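Local coordinates for outer membrane protein assembly factor BamA (Haemophilus ducreyi, PDB 4K3C) that probably takes part in assembling beta-barrel proteins and inserting them into the bacterial outer membrane, as a member of the Bam complex, at residues Glu156-Gly165 / Asn177-Phe185; Phe312-Asn320 / Ala327-Gly335. All coordinates share one frame; numbering follows the deposited sequence.

In the fold
Both contacts are antiparallel beta hairpins in the wall of the BamA barrel, whose chain here carries two POTRA domains ahead of the transmembrane part. Contact 1 comes first along the sequence and joins strands 160-169 and 175-185, the opening hairpin of the barrel, directly after the POTRA strand 147-156. Contact 2 follows later, joining strands 303-317 and 328-338 through a short turn. Their centres lie 28 Å apart and their nearest atoms about 21 Å apart, so they share the curved wall without touching. Strand 160-169 also pairs with the last strand, 521-531, which places contact 1 at the seam of the barrel, whereas contact 2 illustrates the ordinary wall further round.

Contact 1: residues Glu156-Gly165 / Asn177-Phe185; sequences ERNTGSINFG and NAGITQDNF
Thr159 and Asp183 hold each other by two hydrogen bonds where the polypeptide enters the barrel. The amide of Asp183 donates to Thr159 O at 2.8 Å, almost straight at 166°, and Thr159 OG1 donates to Asp183 O at 3.1 Å, arriving well above the carbonyl plane. Gln182 bends back so that its NE2 adds a weak bond to the same Asp183 O. Just before this point the side chain of Asn158 accepts from Gly160 N in an Asx turn, immediately ahead of strand 160-165. Phe130 of the POTRA part packs on Thr159, Asp183 and Asn184. Glu156 OE1 and Asn184 ND2 both hydrogen-bond to Thr96 OG1, and Asn184 OD1 takes the backbone N of Gly189, so this compact end doubles as the junction between the two parts of the protein.

Beyond it the strands run as a regular antiparallel ladder, with Ser161 N giving to Thr181 O at 2.8 Å and the backbones of Gly165 and Asn177 exchanging two hydrogen bonds. On the face of Ser161, Asn163 and Thr181 the side chains are small or polar. A chi1 of 58° tucks the amide of Asn163 back over the main chain, and it leans over the bare backbone of Gly179, with ND2 3.6 Å from Gly179 O.

The face of Ile162, Phe164, Ala178 and Ile180 is looser and lies on the surface. Here Phe164 CD2 rests 3.6 Å from Ala178 CB, but the paired isoleucines do not meet; Ile180 packs instead on Leu194, and Phe164 also touches Phe532. Cohesion between these strands thus comes mainly from backbone hydrogen bonds, while this face, largely apolar with Gln182 at its barrel-entry end, is consistent with one turned to the membrane.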
ATOM      1  N   GLU A 156     -21.996   4.525  18.893  1.00 63.68           N
ATOM      2  CA  GLU A 156     -21.069   3.439  18.578  1.00 59.27           C
ATOM      3  C   GLU A 156     -21.651   2.634  17.441  1.00 59.54           C
ATOM      4  O   GLU A 156     -22.857   2.680  17.198  1.00 63.82           O
ATOM      5  CB  GLU A 156     -20.898   2.516  19.783  1.00 63.99           C
ATOM      6  CG  GLU A 156     -20.365   3.189  21.038  1.00 69.84           C
ATOM      7  CD  GLU A 156     -18.857   3.195  21.094  1.00 60.24           C
ATOM      8  OE1 GLU A 156     -18.219   2.901  20.064  1.00 59.32           O
ATOM      9  OE2 GLU A 156     -18.311   3.474  22.177  1.00 58.30           O
ATOM     10  N   ARG A 157     -20.819   1.879  16.747  1.00 47.84           N
ATOM     11  CA  ARG A 157     -21.332   1.155  15.608  1.00 55.55           C
ATOM     12  C   ARG A 157     -20.597  -0.159  15.395  1.00 52.66           C
ATOM     13  O   ARG A 157     -19.458  -0.309  15.833  1.00 50.60           O
ATOM     14  CB  ARG A 157     -21.256   2.028  14.357  1.00 58.92           C
ATOM     15  CG  ARG A 157     -19.955   1.917  13.593  1.00 68.97           C
ATOM     16  CD  ARG A 157     -20.155   2.369  12.160  1.00 82.20           C
ATOM     17  NE  ARG A 157     -19.028   1.981  11.321  1.00 84.68           N
ATOM     18  CZ  ARG A 157     -19.143   1.403  10.132  1.00 78.11           C
ATOM     19  NH1 ARG A 157     -20.351   1.152   9.636  1.00 71.21           N
ATOM     20  NH2 ARG A 157     -18.051   1.083   9.444  1.00 75.64           N
ATOM     21  N   ASN A 158     -21.262  -1.103  14.726  1.00 55.92           N
ATOM     22  CA  ASN A 158     -20.676  -2.407  14.425  1.00 59.31           C
ATOM     23  C   ASN A 158     -19.415  -2.279  13.559  1.00 57.70           C
ATOM     24  O   ASN A 158     -19.484  -1.994  12.366  1.00 66.93           O
ATOM     25  CB  ASN A 158     -21.702  -3.334  13.758  1.00 65.77           C
ATOM     26  CG  ASN A 158     -21.236  -4.793  13.707  1.00 78.04           C
ATOM     27  OD1 ASN A 158     -20.096  -5.106  14.057  1.00 85.37           O
ATOM     28  ND2 ASN A 158     -22.122  -5.690  13.270  1.00 77.76           N
ATOM     29  N   THR A 159     -18.265  -2.499  14.179  1.00 45.89           N
ATOM     30  CA  THR A 159     -16.985  -2.312  13.521  1.00 48.81           C
ATOM     31  C   THR A 159     -16.386  -3.664  13.184  1.00 50.97           C
ATOM     32  O   THR A 159     -15.181  -3.802  12.959  1.00 50.83           O
ATOM     33  CB  THR A 159     -16.043  -1.492  14.407  1.00 49.07           C
ATOM     34  OG1 THR A 159     -16.336  -1.760  15.791  1.00 47.62           O
ATOM     35  CG2 THR A 159     -16.254  -0.003  14.143  1.00 47.16           C
ATOM     36  N   GLY A 160     -17.259  -4.665  13.161  1.00 50.34           N
ATOM     37  CA  GLY A 160     -16.892  -6.015  12.787  1.00 47.35           C
ATOM     38  C   GLY A 160     -17.300  -6.283  11.347  1.00 57.44           C
ATOM     39  O   GLY A 160     -18.403  -5.922  10.923  1.00 55.24           O
ATOM     40  N   SER A 161     -16.397  -6.895  10.587  1.00 66.12           N
ATOM     41  CA  SER A 161     -16.650  -7.218   9.197  1.00 36.41           C
ATOM     42  C   SER A 161     -16.301  -8.672   8.927  1.00 51.62           C
ATOM     43  O   SER A 161     -15.438  -9.253   9.593  1.00 57.71           O
ATOM     44  CB  SER A 161     -15.810  -6.325   8.288  1.00 75.11           C
ATOM     45  OG  SER A 161     -14.685  -7.030   7.761  1.00 77.09           O
ATOM     46  N   ILE A 162     -16.976  -9.267   7.951  1.00 47.41           N
ATOM     47  CA  ILE A 162     -16.552 -10.564   7.440  1.00 49.76           C
ATOM     48  C   ILE A 162     -16.410 -10.374   5.953  1.00 42.25           C
ATOM     49  O   ILE A 162     -17.142  -9.588   5.363  1.00 57.07           O
ATOM     50  CB  ILE A 162     -17.519 -11.730   7.793  1.00 51.37           C
ATOM     51  CG1 ILE A 162     -16.867 -13.071   7.448  1.00 58.41           C
ATOM     52  CG2 ILE A 162     -18.830 -11.587   7.066  1.00 45.92           C
ATOM     53  CD1 ILE A 162     -17.742 -14.276   7.709  1.00 67.12           C
ATOM     54  N   ASN A 163     -15.441 -11.043   5.350  1.00 37.57           N
ATOM     55  CA  ASN A 163     -15.164 -10.811   3.938  1.00 44.19           C
ATOM     56  C   ASN A 163     -14.598 -12.026   3.233  1.00 47.77           C
ATOM     57  O   ASN A 163     -13.856 -12.825   3.818  1.00 48.92           O
ATOM     58  CB  ASN A 163     -14.215  -9.637   3.771  1.00 42.57           C
ATOM     59  CG  ASN A 163     -12.927  -9.847   4.509  1.00 57.62           C
ATOM     60  OD1 ASN A 163     -12.022 -10.532   4.021  1.00 60.96           O
ATOM     61  ND2 ASN A 163     -12.837  -9.281   5.711  1.00 66.31           N
ATOM     62  N   PHE A 164     -14.960 -12.150   1.963  1.00 46.67           N
ATOM     63  CA  PHE A 164     -14.584 -13.290   1.149  1.00 44.04           C
ATOM     64  C   PHE A 164     -14.086 -12.781  -0.196  1.00 49.99           C
ATOM     65  O   PHE A 164     -14.511 -11.722  -0.680  1.00 47.12           O
ATOM     66  CB  PHE A 164     -15.785 -14.221   0.908  1.00 44.29           C
ATOM     67  CG  PHE A 164     -16.427 -14.756   2.162  1.00 53.35           C
ATOM     68  CD1 PHE A 164     -17.390 -14.020   2.839  1.00 54.59           C
ATOM     69  CD2 PHE A 164     -16.100 -16.015   2.640  1.00 64.88           C
ATOM     70  CE1 PHE A 164     -17.990 -14.522   3.992  1.00 56.57           C
ATOM     71  CE2 PHE A 164     -16.704 -16.530   3.794  1.00 69.51           C
ATOM     72  CZ  PHE A 164     -17.643 -15.778   4.470  1.00 62.66           C
ATOM     73  N   GLY A 165     -13.186 -13.548  -0.802  1.00 55.21           N
ATOM     74  CA  GLY A 165     -12.784 -13.311  -2.173  1.00 50.87           C
ATOM     75  C   GLY A 165     -12.651 -14.638  -2.885  1.00 47.39           C
ATOM     76  O   GLY A 165     -12.390 -15.652  -2.250  1.00 53.52           O
ATOM     77  N   ASN A 177     -10.364 -16.826  -0.332  1.00 36.16           N
ATOM     78  CA  ASN A 177      -9.909 -16.407   0.978  1.00 38.68           C
ATOM     79  C   ASN A 177     -11.130 -15.939   1.742  1.00 36.26           C
ATOM     80  O   ASN A 177     -12.077 -15.426   1.139  1.00 35.54           O
ATOM     81  CB  ASN A 177      -8.965 -15.231   0.846  1.00 30.01           C
ATOM     82  CG  ASN A 177      -9.692 -13.963   0.402  1.00 45.03           C
ATOM     83  OD1 ASN A 177      -9.979 -13.775  -0.785  1.00 34.15           O
ATOM     84  ND2 ASN A 177     -10.020 -13.102   1.364  1.00 48.72           N
ATOM     85  N   ALA A 178     -11.106 -16.113   3.062  1.00 37.79           N
ATOM     86  CA  ALA A 178     -12.087 -15.489   3.951  1.00 46.05           C
ATOM     87  C   ALA A 178     -11.321 -14.818   5.061  1.00 52.42           C
ATOM     88  O   ALA A 178     -10.103 -14.982   5.182  1.00 57.53           O
ATOM     89  CB  ALA A 178     -13.063 -16.498   4.528  1.00 32.32           C
ATOM     90  N   GLY A 179     -12.034 -14.052   5.865  1.00 47.97           N
ATOM     91  CA  GLY A 179     -11.410 -13.322   6.942  1.00 35.96           C
ATOM     92  C   GLY A 179     -12.459 -12.680   7.812  1.00 33.83           C
ATOM     93  O   GLY A 179     -13.565 -12.369   7.381  1.00 36.48           O
ATOM     94  N   ILE A 180     -12.110 -12.482   9.063  1.00 32.69           N
ATOM     95  CA  ILE A 180     -13.053 -11.924  10.004  1.00 35.45           C
ATOM     96  C   ILE A 180     -12.266 -10.843  10.730  1.00 46.83           C
ATOM     97  O   ILE A 180     -11.054 -10.984  10.958  1.00 31.06           O
ATOM     98  CB  ILE A 180     -13.677 -13.053  10.907  1.00 41.08           C
ATOM     99  CG1 ILE A 180     -14.782 -12.527  11.815  1.00 37.85           C
ATOM    100  CG2 ILE A 180     -12.616 -13.803  11.692  1.00 31.67           C
ATOM    101  CD1 ILE A 180     -14.294 -11.939  13.105  1.00 42.35           C
ATOM    102  N   THR A 181     -12.937  -9.735  11.024  1.00 50.08           N
ATOM    103  CA  THR A 181     -12.254  -8.539  11.511  1.00 46.45           C
ATOM    104  C   THR A 181     -13.097  -7.789  12.516  1.00 40.29           C
ATOM    105  O   THR A 181     -14.271  -7.565  12.279  1.00 39.79           O
ATOM    106  CB  THR A 181     -11.971  -7.551  10.369  1.00 38.64           C
ATOM    107  OG1 THR A 181     -11.211  -8.197   9.346  1.00 44.94           O
ATOM    108  CG2 THR A 181     -11.193  -6.352  10.885  1.00 32.80           C
ATOM    109  N   GLN A 182     -12.500  -7.404  13.639  1.00 38.24           N
ATOM    110  CA  GLN A 182     -13.169  -6.511  14.564  1.00 49.50           C
ATOM    111  C   GLN A 182     -12.272  -5.318  14.703  1.00 54.15           C
ATOM    112  O   GLN A 182     -11.152  -5.415  15.198  1.00 33.72           O
ATOM    113  CB  GLN A 182     -13.412  -7.175  15.927  1.00 60.01           C
ATOM    114  CG  GLN A 182     -13.927  -6.241  17.047  1.00 61.90           C
ATOM    115  CD  GLN A 182     -15.404  -5.857  16.904  1.00 72.39           C
ATOM    116  OE1 GLN A 182     -16.230  -6.645  16.437  1.00 72.76           O
ATOM    117  NE2 GLN A 182     -15.737  -4.637  17.314  1.00 78.09           N
ATOM    118  N   ASP A 183     -12.768  -4.189  14.230  1.00 60.19           N
ATOM    119  CA  ASP A 183     -12.060  -2.939  14.391  1.00 58.79           C
ATOM    120  C   ASP A 183     -12.421  -2.283  15.705  1.00 57.89           C
ATOM    121  O   ASP A 183     -13.405  -2.668  16.346  1.00 59.10           O
ATOM    122  CB  ASP A 183     -12.410  -2.009  13.261  1.00 60.38           C
ATOM    123  CG  ASP A 183     -11.208  -1.503  12.590  1.00 63.80           C
ATOM    124  OD1 ASP A 183     -10.357  -0.932  13.316  1.00 60.29           O
ATOM    125  OD2 ASP A 183     -11.109  -1.717  11.361  1.00 70.53           O
ATOM    126  N   ASN A 184     -11.626  -1.292  16.098  1.00 51.27           N
ATOM    127  CA  ASN A 184     -11.851  -0.598  17.351  1.00 37.91           C
ATOM    128  C   ASN A 184     -11.931  -1.596  18.532  1.00 44.43           C
ATOM    129  O   ASN A 184     -12.590  -1.352  19.535  1.00 47.41           O
ATOM    130  CB  ASN A 184     -13.097   0.275  17.234  1.00 39.47           C
ATOM    131  CG  ASN A 184     -13.282   1.187  18.413  1.00 51.99           C
ATOM    132  OD1 ASN A 184     -12.336   1.458  19.150  1.00 41.76           O
ATOM    133  ND2 ASN A 184     -14.509   1.662  18.612  1.00 56.57           N
ATOM    134  N   PHE A 185     -11.262  -2.736  18.369  1.00 41.62           N
ATOM    135  CA  PHE A 185     -11.043  -3.730  19.414  1.00 49.06           C
ATOM    136  C   PHE A 185     -10.061  -3.151  20.393  1.00 62.69           C
ATOM    137  O   PHE A 185      -8.995  -2.718  19.983  1.00 92.75           O
ATOM    138  CB  PHE A 185     -10.382  -4.950  18.759  1.00 43.15           C
ATOM    139  CG  PHE A 185      -9.941  -6.027  19.721  1.00 36.81           C
ATOM    140  CD1 PHE A 185      -8.756  -5.914  20.439  1.00 35.87           C
ATOM    141  CD2 PHE A 185     -10.682  -7.190  19.849  1.00 40.85           C
ATOM    142  CE1 PHE A 185      -8.349  -6.912  21.301  1.00 44.76           C
ATOM    143  CE2 PHE A 185     -10.278  -8.196  20.702  1.00 48.12           C
ATOM    144  CZ  PHE A 185      -9.111  -8.059  21.429  1.00 51.98           C
TER

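Contact 2: residues Phe312-Asn320 / Ala327-Gly335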
ATOM      1  N   PHE A 312      13.514  -4.119   7.380  1.00 35.19           N
ATOM      2  CA  PHE A 312      13.467  -2.679   7.198  1.00 42.81           C
ATOM      3  C   PHE A 312      12.967  -2.452   5.798  1.00 41.19           C
ATOM      4  O   PHE A 312      13.255  -3.241   4.905  1.00 39.91           O
ATOM      5  CB  PHE A 312      14.868  -2.081   7.364  1.00 57.14           C
ATOM      6  CG  PHE A 312      15.956  -3.115   7.349  1.00 74.85           C
ATOM      7  CD1 PHE A 312      16.465  -3.587   6.151  1.00 86.17           C
ATOM      8  CD2 PHE A 312      16.448  -3.642   8.525  1.00 77.13           C
ATOM      9  CE1 PHE A 312      17.459  -4.558   6.132  1.00 84.49           C
ATOM     10  CE2 PHE A 312      17.434  -4.613   8.503  1.00 77.30           C
ATOM     11  CZ  PHE A 312      17.937  -5.069   7.309  1.00 79.21           C
ATOM     12  N   GLY A 313      12.192  -1.396   5.599  1.00 42.88           N
ATOM     13  CA  GLY A 313      11.732  -1.078   4.265  1.00 44.16           C
ATOM     14  C   GLY A 313      11.444   0.398   4.136  1.00 57.98           C
ATOM     15  O   GLY A 313      11.282   1.090   5.147  1.00 65.11           O
ATOM     16  N   TRP A 314      11.388   0.887   2.899  1.00 30.41           N
ATOM     17  CA  TRP A 314      10.990   2.254   2.650  1.00 31.15           C
ATOM     18  C   TRP A 314       9.995   2.307   1.517  1.00 45.46           C
ATOM     19  O   TRP A 314      10.170   1.636   0.502  1.00 45.01           O
ATOM     20  CB  TRP A 314      12.206   3.108   2.308  1.00 49.44           C
ATOM     21  CG  TRP A 314      11.842   4.393   1.637  1.00 50.17           C
ATOM     22  CD1 TRP A 314      11.057   5.397   2.139  1.00 44.58           C
ATOM     23  CD2 TRP A 314      12.239   4.811   0.331  1.00 66.81           C
ATOM     24  NE1 TRP A 314      10.946   6.406   1.236  1.00 58.46           N
ATOM     25  CE2 TRP A 314      11.663   6.080   0.110  1.00 69.87           C
ATOM     26  CE3 TRP A 314      13.028   4.239  -0.678  1.00 69.89           C
ATOM     27  CZ2 TRP A 314      11.855   6.798  -1.085  1.00 64.99           C
ATOM     28  CZ3 TRP A 314      13.214   4.950  -1.866  1.00 64.94           C
ATOM     29  CH2 TRP A 314      12.630   6.216  -2.054  1.00 61.19           C
ATOM     30  N   ASN A 315       8.949   3.109   1.667  1.00 48.35           N
ATOM     31  CA  ASN A 315       7.883   3.092   0.677  1.00 50.92           C
ATOM     32  C   ASN A 315       7.468   4.421   0.144  1.00 59.26           C
ATOM     33  O   ASN A 315       6.861   5.236   0.847  1.00 56.97           O
ATOM     34  CB  ASN A 315       6.665   2.360   1.194  1.00 52.39           C
ATOM     35  CG  ASN A 315       6.810   0.889   1.055  1.00 56.75           C
ATOM     36  OD1 ASN A 315       6.612   0.338  -0.035  1.00 57.59           O
ATOM     37  ND2 ASN A 315       7.200   0.229   2.148  1.00 48.58           N
ATOM     38  N   TYR A 316       7.782   4.608  -1.129  1.00 60.11           N
ATOM     39  CA  TYR A 316       7.428   5.815  -1.832  1.00 50.26           C
ATOM     40  C   TYR A 316       6.228   5.554  -2.732  1.00 52.59           C
ATOM     41  O   TYR A 316       6.199   4.565  -3.464  1.00 58.67           O
ATOM     42  CB  TYR A 316       8.636   6.326  -2.623  1.00 44.71           C
ATOM     43  CG  TYR A 316       8.342   7.528  -3.490  1.00 62.29           C
ATOM     44  CD1 TYR A 316       8.399   8.821  -2.981  1.00 66.36           C
ATOM     45  CD2 TYR A 316       8.010   7.370  -4.827  1.00 65.95           C
ATOM     46  CE1 TYR A 316       8.128   9.918  -3.796  1.00 64.52           C
ATOM     47  CE2 TYR A 316       7.740   8.453  -5.634  1.00 60.98           C
ATOM     48  CZ  TYR A 316       7.796   9.717  -5.120  1.00 60.04           C
ATOM     49  OH  TYR A 316       7.520  10.771  -5.956  1.00 66.24           O
ATOM     50  N   ASN A 317       5.228   6.427  -2.646  1.00 53.76           N
ATOM     51  CA  ASN A 317       4.118   6.427  -3.591  1.00 57.30           C
ATOM     52  C   ASN A 317       3.708   7.834  -3.989  1.00 71.76           C
ATOM     53  O   ASN A 317       3.345   8.645  -3.142  1.00 84.58           O
ATOM     54  CB  ASN A 317       2.898   5.691  -3.030  1.00 46.49           C
ATOM     55  CG  ASN A 317       1.810   5.465  -4.090  1.00 54.22           C
ATOM     56  OD1 ASN A 317       1.380   6.393  -4.777  1.00 60.38           O
ATOM     57  ND2 ASN A 317       1.379   4.218  -4.233  1.00 51.84           N
ATOM     58  N   ASN A 318       3.753   8.122  -5.282  1.00 70.76           N
ATOM     59  CA  ASN A 318       3.103   9.318  -5.786  1.00 76.26           C
ATOM     60  C   ASN A 318       1.741   8.918  -6.297  1.00 91.11           C
ATOM     61  O   ASN A 318       0.760   8.932  -5.554  1.00107.35           O
ATOM     62  CB  ASN A 318       3.895   9.939  -6.918  1.00 70.25           C
ATOM     63  CG  ASN A 318       4.344  11.325  -6.598  1.00 73.03           C
ATOM     64  OD1 ASN A 318       5.376  11.780  -7.087  1.00 76.39           O
ATOM     65  ND2 ASN A 318       3.583  12.010  -5.755  1.00 76.69           N
ATOM     66  N   LEU A 319       1.706   8.555  -7.573  1.00 81.63           N
ATOM     67  CA  LEU A 319       0.535   7.960  -8.208  1.00 70.48           C
ATOM     68  C   LEU A 319      -0.763   8.755  -8.028  1.00 68.74           C
ATOM     69  O   LEU A 319      -1.423   8.694  -6.994  1.00 76.76           O
ATOM     70  CB  LEU A 319       0.385   6.494  -7.782  1.00 62.45           C
ATOM     71  CG  LEU A 319       1.581   5.613  -8.170  1.00 55.73           C
ATOM     72  CD1 LEU A 319       1.283   4.143  -7.966  1.00 35.38           C
ATOM     73  CD2 LEU A 319       2.041   5.876  -9.614  1.00 55.42           C
ATOM     74  N   ASN A 320      -1.131   9.495  -9.064  1.00 63.61           N
ATOM     75  CA  ASN A 320      -2.287  10.378  -8.992  1.00 72.04           C
ATOM     76  C   ASN A 320      -3.635   9.663  -8.942  1.00 85.20           C
ATOM     77  O   ASN A 320      -4.676  10.311  -8.883  1.00 94.96           O
ATOM     78  CB  ASN A 320      -2.265  11.360 -10.161  1.00 68.12           C
ATOM     79  CG  ASN A 320      -2.031  10.671 -11.484  1.00 55.63           C
ATOM     80  OD1 ASN A 320      -1.932   9.446 -11.547  1.00 48.42           O
ATOM     81  ND2 ASN A 320      -1.948  11.456 -12.552  1.00 50.04           N
ATOM     82  N   ALA A 327      -0.184   9.440 -13.939  1.00 55.55           N
ATOM     83  CA  ALA A 327       1.090  10.114 -13.751  1.00 57.99           C
ATOM     84  C   ALA A 327       1.622   9.896 -12.335  1.00 57.88           C
ATOM     85  O   ALA A 327       0.904   9.415 -11.454  1.00 62.26           O
ATOM     86  CB  ALA A 327       0.965  11.594 -14.057  1.00 54.24           C
ATOM     87  N   GLY A 328       2.884  10.244 -12.123  1.00 49.29           N
ATOM     88  CA  GLY A 328       3.508  10.030 -10.833  1.00 54.47           C
ATOM     89  C   GLY A 328       4.392   8.805 -10.880  1.00 64.15           C
ATOM     90  O   GLY A 328       4.659   8.252 -11.956  1.00 63.16           O
ATOM     91  N   SER A 329       4.861   8.382  -9.713  1.00 66.17           N
ATOM     92  CA  SER A 329       5.612   7.135  -9.611  1.00 59.85           C
ATOM     93  C   SER A 329       5.417   6.441  -8.264  1.00 59.15           C
ATOM     94  O   SER A 329       4.639   6.868  -7.414  1.00 62.86           O
ATOM     95  CB  SER A 329       7.101   7.357  -9.900  1.00 52.36           C
ATOM     96  OG  SER A 329       7.564   8.554  -9.291  1.00 66.62           O
ATOM     97  N   SER A 330       6.128   5.346  -8.087  1.00 59.59           N
ATOM     98  CA  SER A 330       6.080   4.622  -6.840  1.00 55.81           C
ATOM     99  C   SER A 330       7.350   3.786  -6.778  1.00 55.37           C
ATOM    100  O   SER A 330       7.918   3.404  -7.815  1.00 44.93           O
ATOM    101  CB  SER A 330       4.862   3.713  -6.810  1.00 50.34           C
ATOM    102  OG  SER A 330       5.081   2.582  -7.632  1.00 49.51           O
ATOM    103  N   ALA A 331       7.797   3.506  -5.563  1.00 53.33           N
ATOM    104  CA  ALA A 331       9.011   2.739  -5.393  1.00 44.21           C
ATOM    105  C   ALA A 331       9.184   2.175  -3.979  1.00 44.68           C
ATOM    106  O   ALA A 331       8.570   2.645  -3.018  1.00 51.13           O
ATOM    107  CB  ALA A 331      10.217   3.563  -5.818  1.00 30.78           C
ATOM    108  N   ASN A 332      10.030   1.156  -3.881  1.00 41.76           N
ATOM    109  CA  ASN A 332      10.278   0.467  -2.638  1.00 35.22           C
ATOM    110  C   ASN A 332      11.751   0.074  -2.496  1.00 41.02           C
ATOM    111  O   ASN A 332      12.411  -0.311  -3.469  1.00 44.79           O
ATOM    112  CB  ASN A 332       9.413  -0.787  -2.574  1.00 40.08           C
ATOM    113  CG  ASN A 332       9.522  -1.493  -1.236  1.00 73.83           C
ATOM    114  OD1 ASN A 332      10.548  -2.103  -0.915  1.00 79.41           O
ATOM    115  ND2 ASN A 332       8.459  -1.417  -0.442  1.00 91.57           N
ATOM    116  N   ILE A 333      12.255   0.175  -1.271  1.00 42.49           N
ATOM    117  CA  ILE A 333      13.563  -0.347  -0.900  1.00 40.65           C
ATOM    118  C   ILE A 333      13.366  -1.197   0.367  1.00 43.93           C
ATOM    119  O   ILE A 333      12.960  -0.687   1.418  1.00 42.16           O
ATOM    120  CB  ILE A 333      14.603   0.806  -0.699  1.00 47.80           C
ATOM    121  CG1 ILE A 333      15.495   0.899  -1.915  1.00 49.04           C
ATOM    122  CG2 ILE A 333      15.546   0.541   0.471  1.00 47.95           C
ATOM    123  CD1 ILE A 333      16.254  -0.391  -2.126  1.00 56.09           C
ATOM    124  N   SER A 334      13.607  -2.499   0.260  1.00 47.30           N
ATOM    125  CA  SER A 334      13.404  -3.394   1.400  1.00 42.40           C
ATOM    126  C   SER A 334      14.598  -4.308   1.666  1.00 35.40           C
ATOM    127  O   SER A 334      15.402  -4.578   0.778  1.00 34.30           O
ATOM    128  CB  SER A 334      12.125  -4.207   1.228  1.00 51.62           C
ATOM    129  OG  SER A 334      12.067  -4.802  -0.060  1.00 63.81           O
ATOM    130  N   GLY A 335      14.710  -4.771   2.905  1.00 39.96           N
ATOM    131  CA  GLY A 335      15.819  -5.610   3.316  1.00 36.75           C
ATOM    132  C   GLY A 335      15.452  -6.553   4.448  1.00 42.13           C
ATOM    133  O   GLY A 335      14.711  -6.187   5.370  1.00 51.51           O
TER
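Three aromatic rings, Phe312, Trp314 and Tyr316, meet strand 328-335, one by its face and two by their edges. Phe312 lays one face over the carbonyl oxygen of Gly335, a residue with no side chain to stand in the way. Trp314 offers an edge: its CE3 lies 3.8 Å from Ile333 CB, which sits in the plane of the indole. One indole face is approached off-centre by the backbone N of Tyr316, and the ring also meets that of Tyr262 on the adjoining strand 260-274 at a shallow tilt. Tyr316 has CG anti to its amide nitrogen (chi1 175°), and this swings the phenol edge along the partner strand, past Ala331 N, to bring CE2 3.7 Å from Ser329 OG.

The other face of the hairpin is polar. Asn332 ND2 donates to Asn315 OD1 at 2.6 Å in a bent bond (135° at the hydrogen) from well above the carbonyl plane, the two amides turned 69° apart. Ser330 OG is hydrogen-bonded to Ser354 OG on strand 346-358, while Ser330 CB receives Leu319 CD1 at 3.8 Å.

At the turn, the backbone N of Asn320 donates to Ala327 O at 3.1 Å. Asn320 OD1 accepts from Thr326 N and, at 3.0 Å, from Ala327 N, the latter approaching from the side of the C=O.

Aromatic and aliphatic groups on one face and asparagines and serines on the other, with backbone bonds to strands on both flanks, fit a hairpin in a transmembrane beta-barrel wall, here that of an Omp85-family protein.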